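Local coordinates for protein Non-reducing end beta-L-arabinofuranosidase (Bacteroides thetaiotaomicron, PDB 5MQO) that is a GH127 glycoside hydrolase of a gut bacterium, probably an aceric acidase that acts in breaking down complex plant pectin, at residues G24-S29 with M36-I41; V44-G49 with Q468-A473; N489-N494 with L501-E506. One frame throughout, in Å; residues are numbered along the deposited sequence.

The three contacts form a cluster where the N-terminal segment runs between the helical catalytic domain and a beta domain. Interaction 1 packs the first modelled loop on strand 37-38, and its centre lies about 14 Å from that of interaction 2, with Ile41 CA 3.2 Å from Asn471 OD1 and Thr39 OG1 packed on Val44 CG2. Interactions 2 and 3 have centres about 11 Å apart and share a sheet: strand 44-46 is the edge neighbour of strand 489-494, with a probable hydrogen bond of 3.0 Å between Thr490 N and His45 O. Interactions 1 and 3, about 15 Å apart between centres, meet through Thr39 and Leu491.

Interaction 1. Residues G24-S29 with M36-I41; sequences GLTDMS and MANTGI
Asn38 turns its CG anti to its own carbonyl carbon (chi1 -82°), which puts CG against Thr26, whose OG1 sits between its backbone N and carbonyl carbon (chi1 44°). The two side chains cross obliquely, and Asn38 CG lies 3.2 Å from Thr26 O. Asn38 OD1 is just as near that carbonyl oxygen, but both are acceptors, so no bond joins them. The amide oxygen instead takes a hydrogen bond from Trp393 NE1 of helix 382-399, a bond that would help fix the rotation of the group. Asn38 CB also packs on Gly24, whose CA comes within 3.2 Å of Thr39 O.

The contact joins the loop at the start of the modelled chain to short strand 37-38, the edge strand of a mixed sheet whose next strand is 474-477. No hydrogen bond links the two segments, and van der Waals packing makes the join. At one end Leu25 CD1 meets Ile41 CD1 at 4.3 Å, and both side chains also touch Val203 of helix 192-208. At the other end Ala37 CB lies 3.7 Å from Ser29 N, while Met28 CB rests near the carbonyl oxygen of Met36. Asp27 shapes this end from within its own segment: its OD1 accepts from Ser29 N at 3.2 Å in an Asx turn, the donor standing above the carboxylate plane. The backbone N of Asp27 is bound in turn by Glu250 of helix 243-255.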
loop_
_atom_site.group_PDB
_atom_site.type_symbol
_atom_site.label_atom_id
_atom_site.label_comp_id
_atom_site.label_asym_id
_atom_site.label_seq_id
_atom_site.Cartn_x
_atom_site.Cartn_y
_atom_site.Cartn_z
ATOM N N GLY A 24 13.321 -10.351 -7.765
ATOM C CA GLY A 24 12.504 -9.329 -7.083
ATOM C C GLY A 24 11.770 -9.788 -5.818
ATOM O O GLY A 24 11.621 -10.986 -5.592
ATOM N N LEU A 25 11.346 -8.827 -4.988
ATOM C CA LEU A 25 10.396 -9.056 -3.875
ATOM C C LEU A 25 9.232 -9.921 -4.309
ATOM O O LEU A 25 8.822 -10.830 -3.567
ATOM C CB LEU A 25 9.838 -7.727 -3.351
ATOM C CG LEU A 25 8.862 -7.680 -2.165
ATOM C CD1 LEU A 25 9.470 -8.346 -0.937
ATOM C CD2 LEU A 25 8.522 -6.228 -1.860
ATOM N N THR A 26 8.689 -9.623 -5.491
ATOM C CA THR A 26 7.875 -10.594 -6.228
ATOM C C THR A 26 8.311 -10.771 -7.682
ATOM O O THR A 26 8.385 -9.825 -8.465
ATOM C CB THR A 26 6.352 -10.314 -6.148
ATOM O OG1 THR A 26 6.093 -8.925 -6.340
ATOM C CG2 THR A 26 5.843 -10.723 -4.773
ATOM N N ASP A 27 8.497 -12.030 -8.038
ATOM C CA ASP A 27 9.142 -12.393 -9.244
ATOM C C ASP A 27 8.202 -13.007 -10.278
ATOM O O ASP A 27 8.117 -14.229 -10.388
ATOM C CB ASP A 27 10.225 -13.373 -8.863
ATOM C CG ASP A 27 11.102 -13.720 -9.999
ATOM O OD1 ASP A 27 11.112 -12.958 -10.988
ATOM O OD2 ASP A 27 11.785 -14.759 -9.879
ATOM N N MET A 28 7.550 -12.159 -11.075
ATOM C CA MET A 28 6.757 -12.600 -12.236
ATOM C C MET A 28 7.619 -12.769 -13.521
ATOM O O MET A 28 7.113 -12.820 -14.636
ATOM C CB MET A 28 5.591 -11.628 -12.471
ATOM C CG MET A 28 4.646 -11.586 -11.289
ATOM S SD MET A 28 3.106 -10.650 -11.356
ATOM C CE MET A 28 2.562 -11.034 -12.985
ATOM N N SER A 29 8.929 -12.908 -13.357
ATOM C CA SER A 29 9.845 -12.933 -14.482
ATOM C C SER A 29 9.665 -14.145 -15.412
ATOM O O SER A 29 9.910 -14.025 -16.593
ATOM C CB SER A 29 11.270 -12.856 -13.957
ATOM O OG SER A 29 11.564 -14.012 -13.190
ATOM N N MET A 36 5.092 -7.322 -17.015
ATOM C CA MET A 36 6.229 -6.746 -16.327
ATOM C C MET A 36 6.609 -7.593 -15.134
ATOM O O MET A 36 5.795 -8.361 -14.631
ATOM C CB MET A 36 5.866 -5.394 -15.773
ATOM C CG MET A 36 5.339 -4.407 -16.773
ATOM S SD MET A 36 4.708 -3.049 -15.797
ATOM C CE MET A 36 4.343 -1.846 -17.069
ATOM N N ALA A 37 7.841 -7.417 -14.681
ATOM C CA ALA A 37 8.336 -8.056 -13.481
ATOM C C ALA A 37 9.124 -7.047 -12.630
ATOM O O ALA A 37 9.466 -5.955 -13.108
ATOM C CB ALA A 37 9.186 -9.240 -13.864
ATOM N N ASN A 38 9.334 -7.384 -11.354
ATOM C CA ASN A 38 10.105 -6.525 -10.444
ATOM C C ASN A 38 11.587 -6.418 -10.857
ATOM O O ASN A 38 12.144 -7.278 -11.555
ATOM C CB ASN A 38 10.069 -7.049 -8.987
ATOM C CG ASN A 38 8.800 -6.649 -8.198
ATOM O OD1 ASN A 38 7.678 -6.676 -8.695
ATOM N ND2 ASN A 38 8.993 -6.321 -6.939
ATOM N N THR A 39 12.200 -5.333 -10.397
ATOM C CA THR A 39 13.633 -5.234 -10.238
ATOM C C THR A 39 14.007 -6.123 -9.058
ATOM O O THR A 39 13.184 -6.382 -8.175
ATOM C CB THR A 39 14.105 -3.804 -9.889
ATOM O OG1 THR A 39 13.788 -3.484 -8.521
ATOM C CG2 THR A 39 13.511 -2.786 -10.802
ATOM N N GLY A 40 15.264 -6.551 -9.035
ATOM C CA GLY A 40 15.801 -7.382 -7.964
ATOM C C GLY A 40 15.678 -6.670 -6.644
ATOM O O GLY A 40 15.648 -5.451 -6.582
ATOM N N ILE A 41 15.576 -7.450 -5.581
ATOM C CA ILE A 41 15.347 -6.924 -4.233
ATOM C C ILE A 41 16.497 -6.025 -3.768
ATOM O O ILE A 41 16.286 -5.145 -2.940
ATOM C CB ILE A 41 15.035 -8.093 -3.244
ATOM C CG1 ILE A 41 14.441 -7.572 -1.944
ATOM C CG2 ILE A 41 16.256 -8.952 -2.956
ATOM C CD1 ILE A 41 13.776 -8.655 -1.127
#

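Interaction 2. Residues V44-G49 with Q468-A473; sequences VHWTNG and QAQNYA
Trp46 and Gln470 carry this contact, with Val44 beside them. It sets strand 44-46, the edge of an antiparallel sheet, against the 3-10 turn 469-472 that follows helix 458-466, so that residues more than 400 positions apart in the chain become neighbours. Gln470 lies over one face of the Trp46 indole. Its CB makes a CH-pi contact, 3.9 Å from the centroid of the five-membered ring and 23° off the ring normal, while CA stands over the same face closer to the rim. Gln470 CG lies between its backbone N and carbonyl carbon (chi1 62°), and the chain bends again at chi2. The amide plane stands 86° from the indole, with Gln470 OE1 3.2 Å from Trp46 NE1. The other amide atom, NE2, donates to the backbone carbonyl of Cys467, which would hold the group in this orientation.

Ala469 CB lies at the indole edge, in the ring plane, 3.9 Å from Trp46 NE1, and Ala473 CB approaches Trp46 CH2 obliquely. Trp46 also stacks on Trp51 of helix 50-69, so the indole joins the strand and turn to this helix. An alanine in place of Trp46 would probably leave Gln470 CB without the ring it lies on, take away the stacking partner of Trp51 and open a gap between strand 44-46 and the 3-10 turn.

The Val44 and Gln470 side chains run past one another in opposite senses, Gln470 CG lying 3.6 Å from Val44 O. On the valine itself, CG1 is 3.6 Å from Gln470 O and meets Ala473 CB at 4.2 Å.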
loop_
_atom_site.group_PDB
_atom_site.type_symbol
_atom_site.label_atom_id
_atom_site.label_comp_id
_atom_site.label_asym_id
_atom_site.label_seq_id
_atom_site.Cartn_x
_atom_site.Cartn_y
_atom_site.Cartn_z
ATOM N N VAL A 44 17.559 -1.417 -6.142
ATOM C CA VAL A 44 17.162 -0.023 -5.957
ATOM C C VAL A 44 17.479 0.379 -4.520
ATOM O O VAL A 44 17.072 -0.317 -3.599
ATOM C CB VAL A 44 15.657 0.182 -6.282
ATOM C CG1 VAL A 44 15.236 1.639 -6.121
ATOM C CG2 VAL A 44 15.342 -0.279 -7.707
ATOM N N HIS A 45 18.254 1.457 -4.329
ATOM C CA HIS A 45 18.414 2.113 -3.010
ATOM C C HIS A 45 17.835 3.532 -3.075
ATOM O O HIS A 45 18.197 4.293 -3.963
ATOM C CB HIS A 45 19.883 2.310 -2.574
ATOM C CG HIS A 45 20.787 1.131 -2.765
ATOM N ND1 HIS A 45 20.344 -0.172 -2.836
ATOM C CD2 HIS A 45 22.136 1.070 -2.827
ATOM C CE1 HIS A 45 21.381 -0.982 -2.980
ATOM N NE2 HIS A 45 22.478 -0.251 -2.967
ATOM N N TRP A 46 16.985 3.894 -2.114
ATOM C CA TRP A 46 16.670 5.303 -1.867
ATOM C C TRP A 46 17.968 6.016 -1.463
ATOM O O TRP A 46 18.791 5.442 -0.734
ATOM C CB TRP A 46 15.656 5.512 -0.717
ATOM C CG TRP A 46 14.341 4.876 -0.884
ATOM C CD1 TRP A 46 13.741 3.990 -0.021
ATOM C CD2 TRP A 46 13.436 5.045 -1.982
ATOM N NE1 TRP A 46 12.513 3.609 -0.517
ATOM C CE2 TRP A 46 12.299 4.241 -1.714
ATOM C CE3 TRP A 46 13.472 5.797 -3.159
ATOM C CZ2 TRP A 46 11.216 4.171 -2.575
ATOM C CZ3 TRP A 46 12.392 5.723 -4.029
ATOM C CH2 TRP A 46 11.271 4.916 -3.725
ATOM N N THR A 47 18.092 7.273 -1.908
ATOM C CA THR A 47 19.196 8.161 -1.599
ATOM C C THR A 47 18.689 9.384 -0.813
ATOM O O THR A 47 18.474 9.267 0.382
ATOM C CB THR A 47 19.946 8.567 -2.889
ATOM O OG1 THR A 47 19.034 9.151 -3.814
ATOM C CG2 THR A 47 20.553 7.358 -3.560
ATOM N N ASN A 48 18.469 10.524 -1.476
ATOM C CA ASN A 48 18.462 11.854 -0.814
ATOM C C ASN A 48 17.124 12.542 -0.890
ATOM O O ASN A 48 16.994 13.537 -1.599
ATOM C CB ASN A 48 19.485 12.811 -1.476
ATOM C CG ASN A 48 20.858 12.194 -1.615
ATOM O OD1 ASN A 48 21.471 11.771 -0.629
ATOM N ND2 ASN A 48 21.345 12.116 -2.853
ATOM N N GLY A 49 16.124 12.067 -0.173
ATOM C CA GLY A 49 14.881 12.831 -0.134
ATOM C C GLY A 49 13.879 12.249 0.816
ATOM O O GLY A 49 14.258 11.717 1.867
ATOM N N GLN A 468 10.210 -2.012 2.411
ATOM C CA GLN A 468 10.342 -2.519 1.051
ATOM C C GLN A 468 9.927 -1.552 -0.026
ATOM O O GLN A 468 9.970 -1.915 -1.194
ATOM C CB GLN A 468 9.462 -3.739 0.914
ATOM C CG GLN A 468 9.937 -4.939 1.711
ATOM C CD GLN A 468 8.859 -5.979 1.826
ATOM O OE1 GLN A 468 7.673 -5.686 1.591
ATOM N NE2 GLN A 468 9.241 -7.195 2.194
ATOM N N ALA A 469 9.517 -0.336 0.338
ATOM C CA ALA A 469 9.024 0.670 -0.626
ATOM C C ALA A 469 9.861 0.737 -1.897
ATOM O O ALA A 469 9.318 0.744 -2.983
ATOM C CB ALA A 469 8.985 2.030 0.025
ATOM N N GLN A 470 11.185 0.767 -1.756
ATOM C CA GLN A 470 12.120 0.790 -2.923
ATOM C C GLN A 470 11.871 -0.266 -3.986
ATOM O O GLN A 470 12.197 -0.028 -5.153
ATOM C CB GLN A 470 13.600 0.728 -2.518
ATOM C CG GLN A 470 14.029 -0.538 -1.772
ATOM C CD GLN A 470 13.680 -0.493 -0.309
ATOM O OE1 GLN A 470 13.234 0.547 0.201
ATOM N NE2 GLN A 470 13.856 -1.613 0.379
ATOM N N ASN A 471 11.301 -1.410 -3.582
ATOM C CA ASN A 471 10.968 -2.500 -4.494
ATOM C C ASN A 471 9.755 -2.230 -5.346
ATOM O O ASN A 471 9.403 -3.088 -6.147
ATOM C CB ASN A 471 10.732 -3.788 -3.728
ATOM C CG ASN A 471 11.999 -4.366 -3.188
ATOM O OD1 ASN A 471 12.718 -5.081 -3.902
ATOM N ND2 ASN A 471 12.288 -4.076 -1.936
ATOM N N TYR A 472 9.127 -1.057 -5.175
ATOM C CA TYR A 472 8.012 -0.584 -6.006
ATOM C C TYR A 472 8.365 0.588 -6.989
ATOM O O TYR A 472 7.497 1.088 -7.722
ATOM C CB TYR A 472 6.847 -0.194 -5.056
ATOM C CG TYR A 472 6.345 -1.392 -4.256
ATOM C CD1 TYR A 472 5.389 -2.237 -4.797
ATOM C CD2 TYR A 472 6.889 -1.721 -3.009
ATOM C CE1 TYR A 472 4.979 -3.371 -4.126
ATOM C CE2 TYR A 472 6.479 -2.862 -2.319
ATOM C CZ TYR A 472 5.513 -3.685 -2.878
ATOM O OH TYR A 472 5.044 -4.801 -2.221
ATOM N N ALA A 473 9.632 1.004 -7.042
ATOM C CA ALA A 473 9.990 2.211 -7.797
ATOM C C ALA A 473 9.977 1.962 -9.283
ATOM O O ALA A 473 9.522 2.817 -10.010
ATOM C CB ALA A 473 11.337 2.741 -7.367
#

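Interaction 3. Residues N489-N494 with L501-E506; sequences NTLTTN and LALVQE
Strands 489-494 and 501-506 run antiparallel, their axes 168° apart in direction and 4.6 Å apart at closest approach, as the two arms of a beta hairpin. Asn489 with Gln505, Leu491 with Leu503 and Thr493 with Leu501 are the hydrogen-bonded pairs. Each pair exchanges two backbone bonds, among them Leu503 N to Leu491 O at 2.7 Å, though the bond from Thr493 N to Leu501 O is weak. Thr490 faces Val504 and Thr492 faces Ala502 in the non-hydrogen-bonded pairs between.

Side chains of the hydrogen-bonded pairs share one sheet face. Asn489 and Gln505 set their amide planes 60° apart, and Asn489 ND2 donates a weak bond of 3.3 Å to Gln505 OE1. Asn489 CG occupies the place between backbone N and carbonyl carbon (chi1 71°), which brings it within 3.7 Å of Gln505 CB. The firmer partner of this amide is Tyr474, whose hydroxyl is hydrogen-bonded to Asn489 OD1 and weakly to Gln505 OE1, so one phenol hydroxyl reaches both strands. Next along the same face, Leu503 CD1 packs on Leu491 CB at 3.9 Å. The opposite face carries Thr492 CG2 against Ala502 CB at 3.6 Å.

In the antiparallel sheet, strand 44-46 from the N-terminal part of the chain borders 489-494, with His45 bonded to Thr490 through the backbone. On the far side strand 514-521 borders 501-506, where Val517 and Leu519 touch Leu503. The leucine-bearing face also meets strand 474-477, whose Tyr474 lies against Leu491 and Leu503.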
loop_
_atom_site.group_PDB
_atom_site.type_symbol
_atom_site.label_atom_id
_atom_site.label_comp_id
_atom_site.label_asym_id
_atom_site.label_seq_id
_atom_site.Cartn_x
_atom_site.Cartn_y
_atom_site.Cartn_z
ATOM N N ASN A 489 16.898 8.018 -5.953
ATOM C CA ASN A 489 17.384 6.654 -5.862
ATOM C C ASN A 489 18.510 6.317 -6.855
ATOM O O ASN A 489 18.683 6.991 -7.861
ATOM C CB ASN A 489 16.213 5.675 -6.090
ATOM C CG ASN A 489 15.720 5.657 -7.542
ATOM O OD1 ASN A 489 16.446 5.268 -8.472
ATOM N ND2 ASN A 489 14.484 6.044 -7.736
ATOM N N THR A 490 19.242 5.239 -6.562
ATOM C CA THR A 490 19.999 4.504 -7.575
ATOM C C THR A 490 19.262 3.225 -7.999
ATOM O O THR A 490 18.606 2.583 -7.190
ATOM C CB THR A 490 21.390 4.084 -7.075
ATOM O OG1 THR A 490 21.244 3.249 -5.926
ATOM C CG2 THR A 490 22.237 5.287 -6.733
ATOM N N LEU A 491 19.386 2.872 -9.276
ATOM C CA LEU A 491 19.023 1.558 -9.784
ATOM C C LEU A 491 20.189 0.954 -10.549
ATOM O O LEU A 491 20.663 1.572 -11.503
ATOM C CB LEU A 491 17.840 1.670 -10.733
ATOM C CG LEU A 491 17.543 0.480 -11.656
ATOM C CD1 LEU A 491 17.270 -0.789 -10.858
ATOM C CD2 LEU A 491 16.356 0.827 -12.526
ATOM N N THR A 492 20.622 -0.245 -10.135
ATOM C CA THR A 492 21.554 -1.086 -10.900
ATOM C C THR A 492 20.948 -2.481 -11.105
ATOM O O THR A 492 20.902 -3.307 -10.193
ATOM C CB THR A 492 22.936 -1.191 -10.223
ATOM O OG1 THR A 492 22.823 -1.950 -9.030
ATOM C CG2 THR A 492 23.471 0.196 -9.823
ATOM N N THR A 493 20.443 -2.708 -12.309
ATOM C CA THR A 493 20.024 -4.030 -12.754
ATOM C C THR A 493 21.035 -4.558 -13.756
ATOM O O THR A 493 21.944 -3.844 -14.173
ATOM C CB THR A 493 18.641 -4.006 -13.439
ATOM O OG1 THR A 493 18.221 -5.349 -13.707
ATOM C CG2 THR A 493 18.648 -3.228 -14.783
ATOM N N ASN A 494 20.862 -5.822 -14.126
ATOM C CA ASN A 494 21.522 -6.407 -15.284
ATOM C C ASN A 494 20.464 -6.428 -16.362
ATOM O O ASN A 494 19.352 -6.865 -16.097
ATOM C CB ASN A 494 22.017 -7.831 -14.983
ATOM C CG ASN A 494 23.129 -8.272 -15.924
ATOM O OD1 ASN A 494 22.918 -8.440 -17.133
ATOM N ND2 ASN A 494 24.325 -8.447 -15.376
ATOM N N LEU A 501 23.247 -2.178 -16.153
ATOM C CA LEU A 501 22.669 -0.907 -16.507
ATOM C C LEU A 501 22.457 -0.257 -15.174
ATOM O O LEU A 501 21.814 -0.837 -14.309
ATOM C CB LEU A 501 21.353 -1.108 -17.238
ATOM C CG LEU A 501 20.757 0.124 -17.912
ATOM C CD1 LEU A 501 19.725 -0.311 -18.944
ATOM C CD2 LEU A 501 20.153 1.076 -16.890
ATOM N N ALA A 502 23.033 0.920 -14.980
ATOM C CA ALA A 502 22.870 1.634 -13.720
ATOM C C ALA A 502 22.330 3.001 -14.015
ATOM O O ALA A 502 22.749 3.619 -14.983
ATOM C CB ALA A 502 24.189 1.744 -12.997
ATOM N N LEU A 503 21.393 3.481 -13.210
ATOM C CA LEU A 503 20.963 4.856 -13.373
ATOM C C LEU A 503 20.758 5.562 -12.033
ATOM O O LEU A 503 20.713 4.946 -10.978
ATOM C CB LEU A 503 19.753 4.950 -14.313
ATOM C CG LEU A 503 18.465 4.188 -13.973
ATOM C CD1 LEU A 503 17.617 4.907 -12.928
ATOM C CD2 LEU A 503 17.644 3.962 -15.231
ATOM N N VAL A 504 20.706 6.878 -12.103
ATOM C CA VAL A 504 20.565 7.723 -10.933
ATOM C C VAL A 504 19.360 8.638 -11.138
ATOM O O VAL A 504 19.257 9.335 -12.158
ATOM C CB VAL A 504 21.828 8.568 -10.678
ATOM C CG1 VAL A 504 21.748 9.241 -9.320
ATOM C CG2 VAL A 504 23.050 7.678 -10.731
ATOM N N GLN A 505 18.461 8.624 -10.154
ATOM C CA GLN A 505 17.236 9.401 -10.186
ATOM C C GLN A 505 17.390 10.515 -9.180
ATOM O O GLN A 505 17.665 10.243 -8.014
ATOM C CB GLN A 505 16.043 8.511 -9.820
ATOM C CG GLN A 505 14.704 9.269 -9.761
ATOM C CD GLN A 505 13.488 8.407 -10.074
ATOM O OE1 GLN A 505 13.600 7.311 -10.609
ATOM N NE2 GLN A 505 12.341 8.907 -9.768
ATOM N N GLU A 506 17.227 11.759 -9.625
ATOM C CA GLU A 506 17.308 12.904 -8.728
ATOM C C GLU A 506 15.995 13.642 -8.801
ATOM O O GLU A 506 15.512 13.912 -9.896
ATOM C CB GLU A 506 18.455 13.813 -9.130
ATOM C CG GLU A 506 19.741 13.062 -9.485
ATOM C CD GLU A 506 20.931 13.995 -9.643
ATOM O OE1 GLU A 506 21.126 14.565 -10.747
ATOM O OE2 GLU A 506 21.655 14.166 -8.641
#